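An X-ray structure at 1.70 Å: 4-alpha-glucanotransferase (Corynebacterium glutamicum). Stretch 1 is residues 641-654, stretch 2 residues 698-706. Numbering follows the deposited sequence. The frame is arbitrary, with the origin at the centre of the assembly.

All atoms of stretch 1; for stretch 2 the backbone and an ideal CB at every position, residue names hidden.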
# COMPACT_ATOMS: atom_id res chain seq x y z
N THR A 641 25.65 -4.46 -4.90
CA THR A 641 25.51 -3.32 -4.00
C THR A 641 25.40 -3.80 -2.54
O THR A 641 25.11 -4.95 -2.30
CB THR A 641 24.25 -2.47 -4.27
OG1 THR A 641 23.05 -3.27 -4.05
CG2 THR A 641 24.26 -1.89 -5.63
N PRO A 642 25.63 -2.91 -1.57
CA PRO A 642 25.41 -3.36 -0.20
C PRO A 642 23.94 -3.39 0.25
O PRO A 642 23.70 -3.64 1.42
CB PRO A 642 26.10 -2.28 0.66
CG PRO A 642 26.32 -1.14 -0.24
CD PRO A 642 26.28 -1.59 -1.64
N SER A 643 23.00 -3.15 -0.65
CA SER A 643 21.59 -3.20 -0.31
C SER A 643 21.14 -4.49 0.33
O SER A 643 21.43 -5.57 -0.18
CB SER A 643 20.76 -2.97 -1.56
OG SER A 643 20.90 -1.62 -2.03
N ALA A 644 20.41 -4.37 1.45
CA ALA A 644 19.86 -5.52 2.16
C ALA A 644 19.03 -6.41 1.23
O ALA A 644 19.13 -7.63 1.30
CB ALA A 644 19.01 -5.06 3.29
N LEU A 645 18.25 -5.81 0.36
CA LEU A 645 17.45 -6.56 -0.56
C LEU A 645 17.53 -5.98 -1.95
O LEU A 645 17.52 -4.76 -2.14
CB LEU A 645 15.99 -6.60 -0.13
CG LEU A 645 15.70 -7.28 1.20
CD1 LEU A 645 14.21 -7.02 1.54
CD2 LEU A 645 15.96 -8.77 1.21
N THR A 646 17.56 -6.87 -2.94
CA THR A 646 17.51 -6.48 -4.38
C THR A 646 16.36 -7.18 -5.04
O THR A 646 15.96 -8.23 -4.59
CB THR A 646 18.82 -6.83 -5.11
OG1 THR A 646 19.07 -8.21 -4.89
CG2 THR A 646 19.90 -6.03 -4.59
N CYS A 647 15.84 -6.65 -6.13
CA CYS A 647 14.67 -7.19 -6.74
C CYS A 647 14.86 -7.19 -8.21
O CYS A 647 15.26 -6.15 -8.77
CB CYS A 647 13.39 -6.37 -6.38
SG CYS A 647 11.91 -7.31 -6.89
N VAL A 648 14.67 -8.38 -8.80
CA VAL A 648 14.73 -8.61 -10.24
C VAL A 648 13.28 -8.57 -10.65
O VAL A 648 12.48 -9.31 -10.11
CB VAL A 648 15.30 -10.02 -10.58
CG1 VAL A 648 15.29 -10.28 -12.09
CG2 VAL A 648 16.64 -10.20 -9.94
N CYS A 649 12.95 -7.71 -11.59
CA CYS A 649 11.63 -7.74 -12.19
C CYS A 649 11.49 -8.88 -13.18
O CYS A 649 12.32 -9.07 -14.07
CB CYS A 649 11.27 -6.41 -12.81
SG CYS A 649 11.16 -5.01 -11.62
N LEU A 650 10.38 -9.63 -13.05
CA LEU A 650 10.13 -10.80 -13.82
C LEU A 650 10.14 -10.43 -15.29
O LEU A 650 10.62 -11.22 -16.14
CB LEU A 650 8.76 -11.45 -13.46
CG LEU A 650 8.44 -12.75 -14.21
CD1 LEU A 650 9.47 -13.82 -13.80
CD2 LEU A 650 6.99 -13.21 -13.93
N VAL A 651 9.61 -9.27 -15.61
CA VAL A 651 9.59 -8.80 -17.00
C VAL A 651 10.99 -8.80 -17.61
O VAL A 651 11.12 -9.04 -18.82
CB VAL A 651 8.99 -7.36 -17.15
CG1 VAL A 651 7.49 -7.38 -16.93
CG2 VAL A 651 9.64 -6.32 -16.26
N ASP A 652 11.97 -8.44 -16.81
CA ASP A 652 13.37 -8.35 -17.29
C ASP A 652 14.00 -9.73 -17.47
O ASP A 652 15.00 -9.84 -18.18
CB ASP A 652 14.24 -7.53 -16.32
CG ASP A 652 13.99 -6.05 -16.44
OD1 ASP A 652 13.22 -5.69 -17.35
OD2 ASP A 652 14.57 -5.27 -15.68
N MET A 653 13.42 -10.77 -16.88
CA MET A 653 13.91 -12.13 -17.01
C MET A 653 13.46 -12.76 -18.33
O MET A 653 14.03 -13.77 -18.75
CB MET A 653 13.53 -13.00 -15.79
CG MET A 653 13.94 -12.41 -14.49
SD MET A 653 13.54 -13.44 -13.07
CE MET A 653 15.07 -14.35 -12.80
N VAL A 654 12.45 -12.19 -19.01
CA VAL A 654 11.94 -12.81 -20.22
C VAL A 654 12.06 -11.90 -21.46
O VAL A 654 11.63 -12.30 -22.53
CB VAL A 654 10.47 -13.25 -20.04
CG1 VAL A 654 10.35 -14.20 -18.88
CG2 VAL A 654 9.59 -12.05 -19.79
N UNK A 698 20.13 -16.62 -17.56
CA UNK A 698 21.23 -15.59 -17.56
C UNK A 698 20.98 -14.45 -16.49
O UNK A 698 21.88 -14.00 -15.71
CB UNK A 698 21.34 -14.97 -18.95
N UNK A 699 19.74 -13.96 -16.45
CA UNK A 699 19.43 -12.86 -15.54
C UNK A 699 19.42 -13.39 -14.14
O UNK A 699 19.92 -12.68 -13.25
CB UNK A 699 18.09 -12.20 -15.88
N UNK A 700 18.87 -14.59 -13.94
CA UNK A 700 18.89 -15.19 -12.57
C UNK A 700 20.31 -15.38 -12.04
O UNK A 700 20.61 -15.01 -10.91
CB UNK A 700 18.17 -16.54 -12.57
N UNK A 701 21.20 -15.88 -12.87
CA UNK A 701 22.60 -16.06 -12.44
C UNK A 701 23.29 -14.74 -12.16
O UNK A 701 24.04 -14.66 -11.18
CB UNK A 701 23.39 -16.83 -13.50
N UNK A 702 23.07 -13.76 -13.01
CA UNK A 702 23.61 -12.40 -12.86
C UNK A 702 23.10 -11.72 -11.61
O UNK A 702 23.79 -10.84 -11.04
CB UNK A 702 23.26 -11.55 -14.08
N UNK A 703 21.94 -12.14 -11.11
CA UNK A 703 21.36 -11.50 -9.90
C UNK A 703 21.74 -12.16 -8.60
O UNK A 703 21.34 -11.70 -7.55
CB UNK A 703 19.83 -11.49 -10.00
N UNK A 704 22.51 -13.26 -8.67
CA UNK A 704 22.75 -14.03 -7.47
C UNK A 704 23.60 -13.25 -6.52
O UNK A 704 24.48 -12.55 -6.94
CB UNK A 704 23.41 -15.37 -7.80
N UNK A 705 23.33 -13.34 -5.23
CA UNK A 705 24.09 -12.49 -4.31
C UNK A 705 25.24 -13.15 -3.56
O UNK A 705 26.14 -12.43 -3.09
CB UNK A 705 23.12 -11.90 -3.28
N UNK A 706 25.25 -14.48 -3.50
CA UNK A 706 26.33 -15.19 -2.76
C UNK A 706 27.14 -16.07 -3.71
O UNK A 706 27.93 -16.87 -3.27
CB UNK A 706 25.75 -16.04 -1.63

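Position 698 is helical (phi/psi -60/-45), and its ideal CB has no atom of stretch 1 within 5.5 Å. Stretch 1 therefore sets no preference, and a long polar chain fits as well as a small one. The residue is Arg698, which makes no contact here.

At 699 the CA-to-CB bond points toward stretch 1. The ideal CB lies 4.3 Å from Met653 CA, 4.5 Å from Asp652 O and 5.1 Å from Val648 CG1, so the surroundings are mostly carbon, with one carbonyl oxygen at the edge of reach, and there is room for a few carbons; Val, Ile, Leu or Ala would suit. The deposited residue is Val699, in the t rotamer. Its CG1 packs 3.8 Å from Val648 CG1 and 3.9 Å from Met653 CG, while its CG2 lies 3.8 Å from Asp652 O.

Position 700 points sideways, and its ideal CB is already 3.8 Å from Met653 CE. A small side chain is the simplest fit, although a longer one might turn aside. Ala700 fills it, with CB 3.7 Å from Met653 CE.

Positions 701 and 702 continue the helix with nothing of stretch 1 within 5.5 Å of either ideal CB. Many residues would serve; they are Lys701 and Ala702.

Position 703 points toward stretch 1, and its ideal CB is only 3.4 Å from Val648 CG2. That tight spacing favours a small residue: Ala, Ser or perhaps Cys. The ideal CB of 703 is 3.5 Å from Val699 O, so a short hydroxyl could turn back to it. Ser703 does so: in the m rotamer, its OG donates to Val699 O at 2.8 Å, while the same OG lies 3.2 Å from Val648 CG2. A water bridges the stretches nearby, donating to Ser703 O at 2.8 Å and lying 2.7 Å from Thr646 OG1.

At 704, CA-to-CB points away and the backbone is extended (-68/142). Stretch 1 imposes no selection; the residue is Lys704.

Position 705 points toward stretch 1 across a gap, with nothing within 5.5 Å of the ideal CB. Thr641 O, Ser643 O and Ala644 O lie 7.3, 7.2 and 7.4 Å from that CB, so a long donor such as Arg or Lys would suit. Arg705 spans the distance. NH1 and NH2 each donate to Ser643 O at 2.8 Å, the two N-H...O angles being 143° and 147°, so one carbonyl is held in a fork. Arg705 NH1 also lies 2.9 Å from Thr641 O. Thr646 CG2 covers one guanidinium face, and Thr646 OG1 approaches Arg705 CD at 3.3 Å.

Position 706 is out of reach, leaving its choice open; it is Asp706.

Stretch 2, residues 698-706: RVAKASKRD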
# COMPACT_ATOMS: atom_id res chain seq x y z
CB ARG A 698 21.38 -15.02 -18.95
CG ARG A 698 21.90 -16.03 -19.97
CD ARG A 698 21.98 -15.47 -21.38
NE ARG A 698 23.10 -14.59 -21.50
CZ ARG A 698 23.64 -14.10 -22.62
NH1 ARG A 698 24.65 -13.25 -22.52
NH2 ARG A 698 23.23 -14.48 -23.83
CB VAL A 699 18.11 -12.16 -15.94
CG1 VAL A 699 17.65 -11.15 -14.89
CG2 VAL A 699 18.26 -11.59 -17.36
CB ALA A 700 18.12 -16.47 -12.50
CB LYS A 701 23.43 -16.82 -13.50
CG LYS A 701 23.12 -18.30 -13.51
CD LYS A 701 24.17 -19.12 -14.27
CE LYS A 701 23.69 -20.57 -14.48
NZ LYS A 701 22.55 -20.68 -15.44
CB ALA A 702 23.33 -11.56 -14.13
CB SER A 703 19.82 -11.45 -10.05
OG SER A 703 19.51 -10.75 -11.28
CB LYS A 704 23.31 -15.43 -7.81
CG LYS A 704 22.18 -16.40 -8.11
CD LYS A 704 22.65 -17.83 -8.07
CE LYS A 704 21.51 -18.77 -8.38
NZ LYS A 704 22.04 -20.03 -8.99
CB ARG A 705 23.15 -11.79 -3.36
CG ARG A 705 22.11 -11.09 -4.23
CD ARG A 705 21.46 -10.00 -3.45
NE ARG A 705 22.26 -8.80 -3.31
CZ ARG A 705 22.03 -7.83 -2.43
NH1 ARG A 705 22.83 -6.75 -2.33
NH2 ARG A 705 20.98 -7.90 -1.61
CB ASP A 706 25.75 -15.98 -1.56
CG ASP A 706 24.84 -17.13 -1.99
OD1 ASP A 706 24.81 -17.51 -3.19
OD2 ASP A 706 24.15 -17.68 -1.10
O HOH W 1 20.17 -9.20 -7.13
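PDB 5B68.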